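Long-range contacts in putative tryptophan halogenase (Xanthomonas campestris pv. campestris, PDB 6Y1W), which probably acts as a flavin-dependent halogenase, using FAD to halogenate an aromatic substrate: residues A[29-33]-A[174-179]; A[105-111]-A[139-143]; A[268-272]-A[401-407]. All coordinates share one frame; numbering follows the deposited sequence.

Contact 1: A[29-33]-A[174-179]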
loop_
_atom_site.group_PDB
_atom_site.type_symbol
_atom_site.label_atom_id
_atom_site.label_comp_id
_atom_site.label_asym_id
_atom_site.label_seq_id
_atom_site.Cartn_x
_atom_site.Cartn_y
_atom_site.Cartn_z
ATOM N N TRP A 29 -4.765 -10.354 -26.587
ATOM C CA TRP A 29 -6.116 -9.807 -26.715
ATOM C C TRP A 29 -6.575 -9.133 -25.435
ATOM O O TRP A 29 -7.420 -8.235 -25.496
ATOM C CB TRP A 29 -7.106 -10.893 -27.192
ATOM C CG TRP A 29 -6.879 -11.231 -28.660
ATOM C CD1 TRP A 29 -6.387 -12.401 -29.168
ATOM C CD2 TRP A 29 -7.085 -10.363 -29.785
ATOM N NE1 TRP A 29 -6.303 -12.318 -30.537
ATOM C CE2 TRP A 29 -6.711 -11.072 -30.937
ATOM C CE3 TRP A 29 -7.551 -9.055 -29.918
ATOM C CZ2 TRP A 29 -6.783 -10.513 -32.222
ATOM C CZ3 TRP A 29 -7.623 -8.501 -31.174
ATOM C CH2 TRP A 29 -7.235 -9.229 -32.320
ATOM N N MET A 30 -6.066 -9.515 -24.259
ATOM C CA MET A 30 -6.333 -8.682 -23.088
ATOM C C MET A 30 -5.716 -7.300 -23.273
ATOM O O MET A 30 -6.319 -6.290 -22.894
ATOM C CB MET A 30 -5.795 -9.329 -21.802
ATOM C CG MET A 30 -6.598 -10.456 -21.242
ATOM S SD MET A 30 -5.872 -11.265 -19.779
ATOM C CE MET A 30 -6.069 -9.962 -18.559
ATOM N N ALA A 31 -4.511 -7.232 -23.834
ATOM C CA ALA A 31 -3.872 -5.933 -24.047
ATOM C C ALA A 31 -4.631 -5.127 -25.091
ATOM O O ALA A 31 -4.889 -3.929 -24.908
ATOM C CB ALA A 31 -2.416 -6.145 -24.483
ATOM N N ALA A 32 -4.993 -5.777 -26.202
ATOM C CA ALA A 32 -5.734 -5.081 -27.246
ATOM C C ALA A 32 -7.053 -4.566 -26.716
ATOM O O ALA A 32 -7.488 -3.473 -27.084
ATOM C CB ALA A 32 -5.995 -6.013 -28.427
ATOM N N ALA A 33 -7.718 -5.361 -25.877
ATOM C CA ALA A 33 -9.039 -4.981 -25.385
ATOM C C ALA A 33 -8.968 -3.750 -24.503
ATOM O O ALA A 33 -9.733 -2.793 -24.689
ATOM C CB ALA A 33 -9.661 -6.164 -24.617
ATOM N N LEU A 174 -12.403 -11.555 -26.143
ATOM C CA LEU A 174 -11.706 -10.274 -26.120
ATOM C C LEU A 174 -11.338 -9.797 -27.505
ATOM O O LEU A 174 -11.223 -8.581 -27.719
ATOM C CB LEU A 174 -10.445 -10.361 -25.269
ATOM C CG LEU A 174 -10.697 -10.651 -23.789
ATOM C CD1 LEU A 174 -9.381 -11.083 -23.140
ATOM C CD2 LEU A 174 -11.272 -9.426 -23.077
ATOM N N ARG A 175 -11.100 -10.727 -28.437
ATOM C CA ARG A 175 -10.834 -10.317 -29.809
ATOM C C ARG A 175 -12.051 -9.613 -30.391
ATOM O O ARG A 175 -11.927 -8.575 -31.056
ATOM C CB ARG A 175 -10.493 -11.527 -30.677
ATOM C CG ARG A 175 -10.435 -11.154 -32.165
ATOM C CD ARG A 175 -9.894 -12.344 -32.993
ATOM N NE ARG A 175 -10.295 -12.166 -34.381
ATOM C CZ ARG A 175 -10.171 -13.122 -35.304
ATOM N NH1 ARG A 175 -9.629 -14.285 -34.996
ATOM N NH2 ARG A 175 -10.581 -12.889 -36.559
ATOM N N ARG A 176 -13.232 -10.191 -30.170
ATOM C CA ARG A 176 -14.474 -9.573 -30.644
ATOM C C ARG A 176 -14.654 -8.189 -30.038
ATOM O O ARG A 176 -14.951 -7.209 -30.735
ATOM C CB ARG A 176 -15.665 -10.451 -30.273
ATOM C CG ARG A 176 -15.799 -11.719 -31.074
ATOM C CD ARG A 176 -17.092 -12.478 -30.696
ATOM N NE ARG A 176 -16.859 -13.920 -30.593
ATOM C CZ ARG A 176 -16.634 -14.711 -31.641
ATOM N NH1 ARG A 176 -16.611 -14.201 -32.868
ATOM N NH2 ARG A 176 -16.429 -16.013 -31.466
ATOM N N PHE A 177 -14.471 -8.097 -28.729
ATOM C CA PHE A 177 -14.518 -6.798 -28.042
ATOM C C PHE A 177 -13.548 -5.783 -28.659
ATOM O O PHE A 177 -13.905 -4.617 -28.894
ATOM C CB PHE A 177 -14.215 -7.079 -26.566
ATOM C CG PHE A 177 -14.196 -5.864 -25.644
ATOM C CD1 PHE A 177 -13.028 -5.087 -25.517
ATOM C CD2 PHE A 177 -15.284 -5.525 -24.853
ATOM C CE1 PHE A 177 -12.961 -4.006 -24.640
ATOM C CE2 PHE A 177 -15.217 -4.410 -23.967
ATOM C CZ PHE A 177 -14.062 -3.660 -23.864
ATOM N N SER A 178 -12.309 -6.209 -28.889
ATOM C CA SER A 178 -11.249 -5.338 -29.392
ATOM C C SER A 178 -11.517 -4.860 -30.815
ATOM O O SER A 178 -11.275 -3.693 -31.137
ATOM C CB SER A 178 -9.912 -6.085 -29.362
ATOM O OG SER A 178 -9.552 -6.471 -28.025
ATOM N N GLU A 179 -11.937 -5.765 -31.696
ATOM C CA GLU A 179 -12.203 -5.356 -33.064
ATOM C C GLU A 179 -13.301 -4.295 -33.094
ATOM O O GLU A 179 -13.280 -3.404 -33.960
ATOM C CB GLU A 179 -12.525 -6.597 -33.910
ATOM C CG GLU A 179 -11.298 -7.459 -34.103
ATOM C CD GLU A 179 -11.558 -8.763 -34.846
ATOM O OE1 GLU A 179 -12.730 -9.158 -35.012
ATOM O OE2 GLU A 179 -10.555 -9.376 -35.248
#
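The indole of Trp29 and the chain of Arg175 run side by side and point the same way, the aliphatic part of the arginine lying over one face of the ring. Arg175 CG sits 3.7 Å from the centroid of the Trp29 six-membered ring, only 12° off its normal, a CH-pi contact, while CB rests over the middle of the indole and CD follows above CZ2. This parallel course needs an extended arginine: CG is anti to the backbone N (chi1 171°) and the chain stays straight as far as NE. Beyond the ring, Arg175 NE forms a salt bridge of 2.9 Å with Glu179 OE2 one helical turn on, which holds the far end of the chain.

Ser178 fills the closest part of the interface. Its OG lies 3.0 Å from Ala33 N, but at an angle too poor for a hydrogen bond, and Ala33 N donates to Trp29 O instead. The bond that Ser178 OG does make, 2.7 Å long, goes back to Leu174 O; that carbonyl also receives Ser178 N, from the other face of its plane. Leu174 CD1 presses on Met30 CG at 3.4 Å, tighter than usual packing, and the ring edge of Phe177 meets Ala33 O.

In the next shell, Trp29 NE1 is hydrogen-bonded to Glu49, and Met30 reaches helix 350-363. The two helix segments run in roughly the same direction, their axes 8.5 Å apart and crossing at 29°. Helix 25-39 follows strand 18-22, and the GxGxxG-type sequence spanning the turn and first helical turn contains residues predicted to bind FAD, consistent with the Rossmann-type dinucleotide-binding fold of flavin-dependent halogenases.

Contact 2: A[105-111]-A[139-143]. With BUD ((2S,3S)-butane-2,3-diol), chain H.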
loop_
_atom_site.group_PDB
_atom_site.type_symbol
_atom_site.label_atom_id
_atom_site.label_comp_id
_atom_site.label_asym_id
_atom_site.label_seq_id
_atom_site.Cartn_x
_atom_site.Cartn_y
_atom_site.Cartn_z
ATOM N N ILE A 105 -7.794 -25.324 2.991
ATOM C CA ILE A 105 -8.271 -24.462 1.900
ATOM C C ILE A 105 -7.686 -23.066 2.068
ATOM O O ILE A 105 -7.701 -22.496 3.173
ATOM C CB ILE A 105 -9.817 -24.394 1.871
ATOM C CG1 ILE A 105 -10.385 -25.776 1.529
ATOM C CG2 ILE A 105 -10.325 -23.355 0.843
ATOM C CD1 ILE A 105 -11.897 -25.858 1.864
ATOM N N HIS A 106 -7.202 -22.508 0.946
ATOM C CA HIS A 106 -6.803 -21.113 0.846
ATOM C C HIS A 106 -7.926 -20.419 0.091
ATOM O O HIS A 106 -8.028 -20.557 -1.131
ATOM C CB HIS A 106 -5.486 -20.980 0.093
ATOM C CG HIS A 106 -5.066 -19.563 -0.134
ATOM N ND1 HIS A 106 -4.085 -19.221 -1.040
ATOM C CD2 HIS A 106 -5.521 -18.405 0.399
ATOM C CE1 HIS A 106 -3.941 -17.905 -1.043
ATOM N NE2 HIS A 106 -4.808 -17.386 -0.193
ATOM N N SER A 107 -8.735 -19.647 0.808
ATOM C CA SER A 107 -9.909 -19.033 0.193
ATOM C C SER A 107 -9.674 -17.550 0.001
ATOM O O SER A 107 -8.742 -16.963 0.556
ATOM C CB SER A 107 -11.165 -19.253 1.053
ATOM O OG SER A 107 -11.127 -18.447 2.226
ATOM N N PHE A 108 -10.557 -16.933 -0.783
ATOM C CA PHE A 108 -10.666 -15.485 -0.784
ATOM C C PHE A 108 -11.350 -15.027 0.496
ATOM O O PHE A 108 -11.671 -15.826 1.384
ATOM C CB PHE A 108 -11.427 -15.013 -2.027
ATOM C CG PHE A 108 -10.844 -15.524 -3.321
ATOM C CD1 PHE A 108 -9.469 -15.480 -3.543
ATOM C CD2 PHE A 108 -11.674 -16.056 -4.306
ATOM C CE1 PHE A 108 -8.930 -15.957 -4.746
ATOM C CE2 PHE A 108 -11.141 -16.550 -5.496
ATOM C CZ PHE A 108 -9.790 -16.488 -5.726
ATOM N N GLY A 109 -11.547 -13.727 0.635
ATOM C CA GLY A 109 -12.247 -13.226 1.811
ATOM C C GLY A 109 -11.335 -13.015 3.013
ATOM O O GLY A 109 -10.131 -12.837 2.885
ATOM N N HIS A 110 -11.943 -13.013 4.200
ATOM C CA HIS A 110 -11.212 -12.737 5.428
ATOM C C HIS A 110 -11.754 -13.683 6.479
ATOM O O HIS A 110 -12.947 -13.984 6.494
ATOM C CB HIS A 110 -11.378 -11.285 5.901
ATOM C CG HIS A 110 -10.390 -10.875 6.959
ATOM N ND1 HIS A 110 -9.068 -10.576 6.677
ATOM C CD2 HIS A 110 -10.527 -10.739 8.303
ATOM C CE1 HIS A 110 -8.435 -10.269 7.797
ATOM N NE2 HIS A 110 -9.299 -10.359 8.799
ATOM N N THR A 111 -10.886 -14.174 7.322
ATOM C CA THR A 111 -11.337 -15.112 8.349
ATOM C C THR A 111 -11.631 -14.323 9.609
ATOM O O THR A 111 -10.758 -13.606 10.100
ATOM C CB THR A 111 -10.267 -16.161 8.609
ATOM O OG1 THR A 111 -9.977 -16.802 7.367
ATOM C CG2 THR A 111 -10.810 -17.240 9.634
ATOM N N TYR A 139 -14.477 -20.039 10.281
ATOM C CA TYR A 139 -14.766 -18.632 10.513
ATOM C C TYR A 139 -14.681 -17.786 9.242
ATOM O O TYR A 139 -14.666 -16.564 9.338
ATOM C CB TYR A 139 -13.825 -18.099 11.612
ATOM C CG TYR A 139 -13.926 -18.965 12.859
ATOM C CD1 TYR A 139 -14.989 -18.783 13.759
ATOM C CD2 TYR A 139 -12.971 -19.941 13.139
ATOM C CE1 TYR A 139 -15.097 -19.598 14.892
ATOM C CE2 TYR A 139 -13.091 -20.759 14.283
ATOM C CZ TYR A 139 -14.151 -20.555 15.148
ATOM O OH TYR A 139 -14.312 -21.354 16.271
ATOM N N CYS A 140 -14.669 -18.417 8.065
ATOM C CA CYS A 140 -14.526 -17.730 6.778
ATOM C C CYS A 140 -15.627 -18.190 5.822
ATOM O O CYS A 140 -15.684 -19.379 5.469
ATOM C CB CYS A 140 -13.162 -18.038 6.163
ATOM S SG CYS A 140 -12.948 -17.231 4.570
ATOM N N LEU A 141 -16.478 -17.256 5.390
ATOM C CA LEU A 141 -17.620 -17.620 4.537
ATOM C C LEU A 141 -17.166 -18.234 3.214
ATOM O O LEU A 141 -17.695 -19.264 2.772
ATOM C CB LEU A 141 -18.480 -16.381 4.264
ATOM C CG LEU A 141 -19.624 -16.575 3.255
ATOM C CD1 LEU A 141 -20.642 -17.603 3.768
ATOM C CD2 LEU A 141 -20.279 -15.224 2.867
ATOM N N GLU A 142 -16.212 -17.594 2.536
ATOM C CA GLU A 142 -15.818 -18.125 1.231
ATOM C C GLU A 142 -15.289 -19.538 1.352
ATOM O O GLU A 142 -15.531 -20.390 0.481
ATOM C CB GLU A 142 -14.764 -17.217 0.583
ATOM C CG GLU A 142 -15.358 -15.931 0.025
ATOM C CD GLU A 142 -15.522 -14.811 1.069
ATOM O OE1 GLU A 142 -15.350 -15.018 2.296
ATOM O OE2 GLU A 142 -15.792 -13.670 0.636
ATOM N N LEU A 143 -14.550 -19.811 2.427
ATOM C CA LEU A 143 -14.031 -21.152 2.656
ATOM C C LEU A 143 -15.176 -22.141 2.844
ATOM O O LEU A 143 -15.173 -23.229 2.247
ATOM C CB LEU A 143 -13.099 -21.172 3.882
ATOM C CG LEU A 143 -12.323 -22.490 4.073
ATOM C CD1 LEU A 143 -10.908 -22.191 4.667
ATOM C CD2 LEU A 143 -13.092 -23.451 4.992
HETATM C C1 BUD H . -5.902 -13.491 -4.720
HETATM O O1 BUD H . -5.034 -14.953 -3.062
HETATM C C2 BUD H . -5.039 -13.602 -3.463
HETATM O O2 BUD H . -4.821 -12.709 -1.182
HETATM C C3 BUD H . -5.625 -12.725 -2.352
HETATM C C4 BUD H . -5.767 -11.292 -2.879
HETATM O O HOH W 1 -16.309 -14.503 6.307
HETATM O O HOH W 2 -14.772 -13.339 4.198
#
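Ile105 and Leu143 meet branch against branch: Leu143 CD1 lies 3.7 Å from Ile105 CB, and its CG approaches the CG2 methyl. Farther along, Ser107 OG stands between its backbone N and carbonyl carbon (chi1 73°). From there Ser107 OG donates to Phe108 O at 2.8 Å, in the carbonyl plane and on a lone pair, and also lies 3.2 Å from Cys140 SG.

A bend at chi2 (84°) brings the carboxylate of Glu142 back over the loop, where OE1 comes within 3.6 Å of Gly109 CA and the acid packs directly against that bare carbon. One water links the two segments, donating to Glu142 OE1 at 2.6 Å and accepting from His110 N at 2.8 Å; the other oxygen, OE2, is taken by Asn160 N. At the far end Thr111 turns its CG2 methyl to Tyr139 CB, 3.7 Å away, while its OG1 is engaged by Asn443 and Gln447.

His106 faces the other way, hydrogen-bonded through ND1 to Glu347, a predicted tryptophan-binding residue, and through NE2 to Ser444; with Phe108 it borders a bound butanediol. The contact thus seats the start of helix 141-148 against the end of strand 102-107, an outermost strand of its sheet, with helix 442-451 packed alongside and helix 468-486 reaching Tyr139 and Leu141.

Contact 3: A[268-272]-A[401-407]. With BUD ((2S,3S)-butane-2,3-diol), chain J; BUD ((2S,3S)-butane-2,3-diol), chain I.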
loop_
_atom_site.group_PDB
_atom_site.type_symbol
_atom_site.label_atom_id
_atom_site.label_comp_id
_atom_site.label_asym_id
_atom_site.label_seq_id
_atom_site.Cartn_x
_atom_site.Cartn_y
_atom_site.Cartn_z
ATOM N N ALA A 268 -0.956 -32.118 -4.058
ATOM C CA ALA A 268 0.468 -32.442 -4.110
ATOM C C ALA A 268 0.681 -33.950 -4.209
ATOM O O ALA A 268 -0.107 -34.738 -3.695
ATOM C CB ALA A 268 1.176 -31.910 -2.870
ATOM N N ASP A 269 1.762 -34.333 -4.894
ATOM C CA ASP A 269 2.138 -35.734 -5.037
ATOM C C ASP A 269 3.606 -35.868 -4.615
ATOM O O ASP A 269 4.056 -35.127 -3.738
ATOM C CB ASP A 269 1.901 -36.216 -6.477
ATOM C CG ASP A 269 1.751 -37.731 -6.557
ATOM O OD1 ASP A 269 0.685 -38.247 -6.138
ATOM O OD2 ASP A 269 2.729 -38.388 -6.997
ATOM N N ARG A 270 4.353 -36.794 -5.211
ATOM C CA ARG A 270 5.720 -37.073 -4.739
ATOM C C ARG A 270 6.728 -36.038 -5.203
ATOM O O ARG A 270 7.704 -35.767 -4.487
ATOM C CB ARG A 270 6.194 -38.445 -5.253
ATOM C CG ARG A 270 5.407 -39.620 -4.709
ATOM C CD ARG A 270 5.873 -40.898 -5.466
ATOM N NE ARG A 270 7.332 -41.055 -5.395
ATOM C CZ ARG A 270 7.993 -41.521 -4.325
ATOM N NH1 ARG A 270 7.346 -41.891 -3.221
ATOM N NH2 ARG A 270 9.314 -41.606 -4.383
ATOM N N ALA A 271 6.547 -35.480 -6.410
ATOM C CA ALA A 271 7.537 -34.586 -7.017
ATOM C C ALA A 271 6.831 -33.524 -7.865
ATOM O O ALA A 271 7.356 -33.040 -8.885
ATOM C CB ALA A 271 8.557 -35.361 -7.860
ATOM N N GLY A 272 5.666 -33.097 -7.390
ATOM C CA GLY A 272 4.888 -32.100 -8.108
ATOM C C GLY A 272 3.483 -32.072 -7.546
ATOM O O GLY A 272 3.246 -32.525 -6.429
ATOM N N ARG A 401 6.566 -32.624 5.090
ATOM C CA ARG A 401 6.900 -33.792 4.288
ATOM C C ARG A 401 8.404 -34.009 4.218
ATOM O O ARG A 401 9.162 -33.089 3.890
ATOM C CB ARG A 401 6.325 -33.646 2.886
ATOM C CG ARG A 401 4.784 -33.644 2.905
ATOM C CD ARG A 401 4.202 -33.763 1.479
ATOM N NE ARG A 401 4.490 -35.047 0.830
ATOM C CZ ARG A 401 3.861 -35.483 -0.264
ATOM N NH1 ARG A 401 2.899 -34.738 -0.820
ATOM N NH2 ARG A 401 4.207 -36.648 -0.831
ATOM N N ARG A 402 8.822 -35.259 4.466
ATOM C CA ARG A 402 10.193 -35.696 4.228
ATOM C C ARG A 402 10.197 -37.035 3.500
ATOM O O ARG A 402 11.205 -37.766 3.519
ATOM C CB ARG A 402 10.985 -35.800 5.543
ATOM C CG ARG A 402 10.952 -34.535 6.391
ATOM C CD ARG A 402 11.762 -33.395 5.774
ATOM N NE ARG A 402 11.865 -32.276 6.702
ATOM C CZ ARG A 402 10.983 -31.290 6.821
ATOM N NH1 ARG A 402 11.190 -30.327 7.724
ATOM N NH2 ARG A 402 9.897 -31.272 6.038
ATOM N N ASP A 403 9.089 -37.361 2.847
ATOM C CA ASP A 403 8.894 -38.716 2.341
ATOM C C ASP A 403 9.490 -38.955 0.971
ATOM O O ASP A 403 9.506 -40.105 0.534
ATOM C CB ASP A 403 7.406 -39.084 2.303
ATOM C CG ASP A 403 6.548 -38.061 1.523
ATOM O OD1 ASP A 403 6.351 -36.955 2.060
ATOM O OD2 ASP A 403 6.099 -38.363 0.385
ATOM N N THR A 404 9.927 -37.909 0.243
ATOM C CA THR A 404 10.651 -38.072 -1.005
ATOM C C THR A 404 11.818 -37.095 -0.994
ATOM O O THR A 404 11.844 -36.128 -0.196
ATOM C CB THR A 404 9.792 -37.796 -2.262
ATOM O OG1 THR A 404 9.507 -36.380 -2.320
ATOM C CG2 THR A 404 8.495 -38.587 -2.232
ATOM N N ALA A 405 12.820 -37.379 -1.836
ATOM C CA ALA A 405 13.958 -36.474 -1.952
ATOM C C ALA A 405 13.498 -35.080 -2.378
ATOM O O ALA A 405 14.023 -34.063 -1.902
ATOM C CB ALA A 405 14.967 -37.026 -2.963
ATOM N N PHE A 406 12.502 -35.024 -3.265
ATOM C CA PHE A 406 11.912 -33.756 -3.686
ATOM C C PHE A 406 11.436 -32.934 -2.486
ATOM O O PHE A 406 11.833 -31.777 -2.316
ATOM C CB PHE A 406 10.742 -34.031 -4.652
ATOM C CG PHE A 406 10.005 -32.774 -5.084
ATOM C CD1 PHE A 406 10.429 -32.057 -6.180
ATOM C CD2 PHE A 406 8.876 -32.387 -4.412
ATOM C CE1 PHE A 406 9.720 -30.901 -6.584
ATOM C CE2 PHE A 406 8.145 -31.239 -4.783
ATOM C CZ PHE A 406 8.582 -30.503 -5.902
ATOM N N TRP A 407 10.636 -33.531 -1.600
ATOM C CA TRP A 407 10.150 -32.758 -0.455
ATOM C C TRP A 407 11.262 -32.440 0.548
ATOM O O TRP A 407 11.237 -31.381 1.177
ATOM C CB TRP A 407 8.994 -33.489 0.239
ATOM C CG TRP A 407 7.770 -33.441 -0.636
ATOM C CD1 TRP A 407 7.164 -34.506 -1.276
ATOM C CD2 TRP A 407 7.041 -32.262 -1.042
ATOM N NE1 TRP A 407 6.078 -34.045 -2.015
ATOM C CE2 TRP A 407 6.005 -32.679 -1.904
ATOM C CE3 TRP A 407 7.163 -30.900 -0.740
ATOM C CZ2 TRP A 407 5.076 -31.781 -2.467
ATOM C CZ3 TRP A 407 6.208 -29.984 -1.314
ATOM C CH2 TRP A 407 5.211 -30.444 -2.167
HETATM C C1 BUD J . -0.103 -40.540 -1.922
HETATM O O1 BUD J . 1.884 -40.486 -3.350
HETATM C C2 BUD J . 0.858 -39.713 -2.777
HETATM O O2 BUD J . 2.606 -38.161 -2.651
HETATM C C3 BUD J . 1.558 -38.689 -1.898
HETATM C C4 BUD J . 0.615 -37.541 -1.542
HETATM C C1 BUD I . 5.864 -38.690 -11.252
HETATM O O1 BUD I . 5.809 -39.195 -8.949
HETATM C C2 BUD I . 5.955 -38.135 -9.845
HETATM O O2 BUD I . 4.627 -36.885 -8.303
HETATM C C3 BUD I . 4.802 -37.144 -9.656
HETATM C C4 BUD I . 5.149 -35.821 -10.335
#
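Trp407 extends its indole toward the turn 268-272, and the edge of the ring runs along the backbone carbonyls of that turn. From CB the ring leaves with CG anti to the carbonyl carbon (chi1 -71°), which takes CD1 to within 3.5 Å of Arg270 O. NE1 then donates to Asp269 O at 2.9 Å, with the oxygen lying in the ring plane and the N-H...O angle at 160°. CE2 follows at 3.6 Å from Asp269 O, and next to it CZ2 packs on Ala268 CB, 3.9 Å away. Phe406 CD2 lies over one face of the indole and Arg401 CD over the opposite one.

Arg401 is fixed side-on by Asp403, one nitrogen to each oxygen on its syn lone pair, and its NH2 also donates to a bound butanediol. Thr404, the N-cap of helix 405-412, has a hydroxyl with two duties: OG1 donates to Arg270 O at 2.9 Å and accepts from Trp407 N. Beside it, Phe406 sets a ring face against Ala271, whose CA makes a CH-pi contact 3.8 Å from the centroid.

The contact anchors the hairpin turn between antiparallel strands 263-268 and 272-278 to the beginning of helix 405-412. Helix 371-397 adds Tyr396, which touches both Phe406 and Trp407, and strand 91-99 supplies His96, whose carbonyl receives Arg401 NH1.

Overall arrangement
The three contacts lie in different parts of one chain, and none touches another. Contact 1 belongs to the probable nucleotide-binding region, with Met30 about 4 Å, side chain to side chain, from Ile351, a predicted FAD-binding residue. Contact 2 falls within the 140 residues that contact 1 brackets, yet their centres are 33 Å apart; it borders the probable substrate end, the Phe108 side chain lying about 4 Å from that of Lys89, the predicted active-site residue. Contact 3, away from these sites though it lines two butanediol pockets, secures another part of the seven-stranded sheet to which strand 102-107 of contact 2 belongs, their centres 27 Å apart. Contacts 1 and 3, with centres 41 Å apart, lie on opposite sides of the chain's centre.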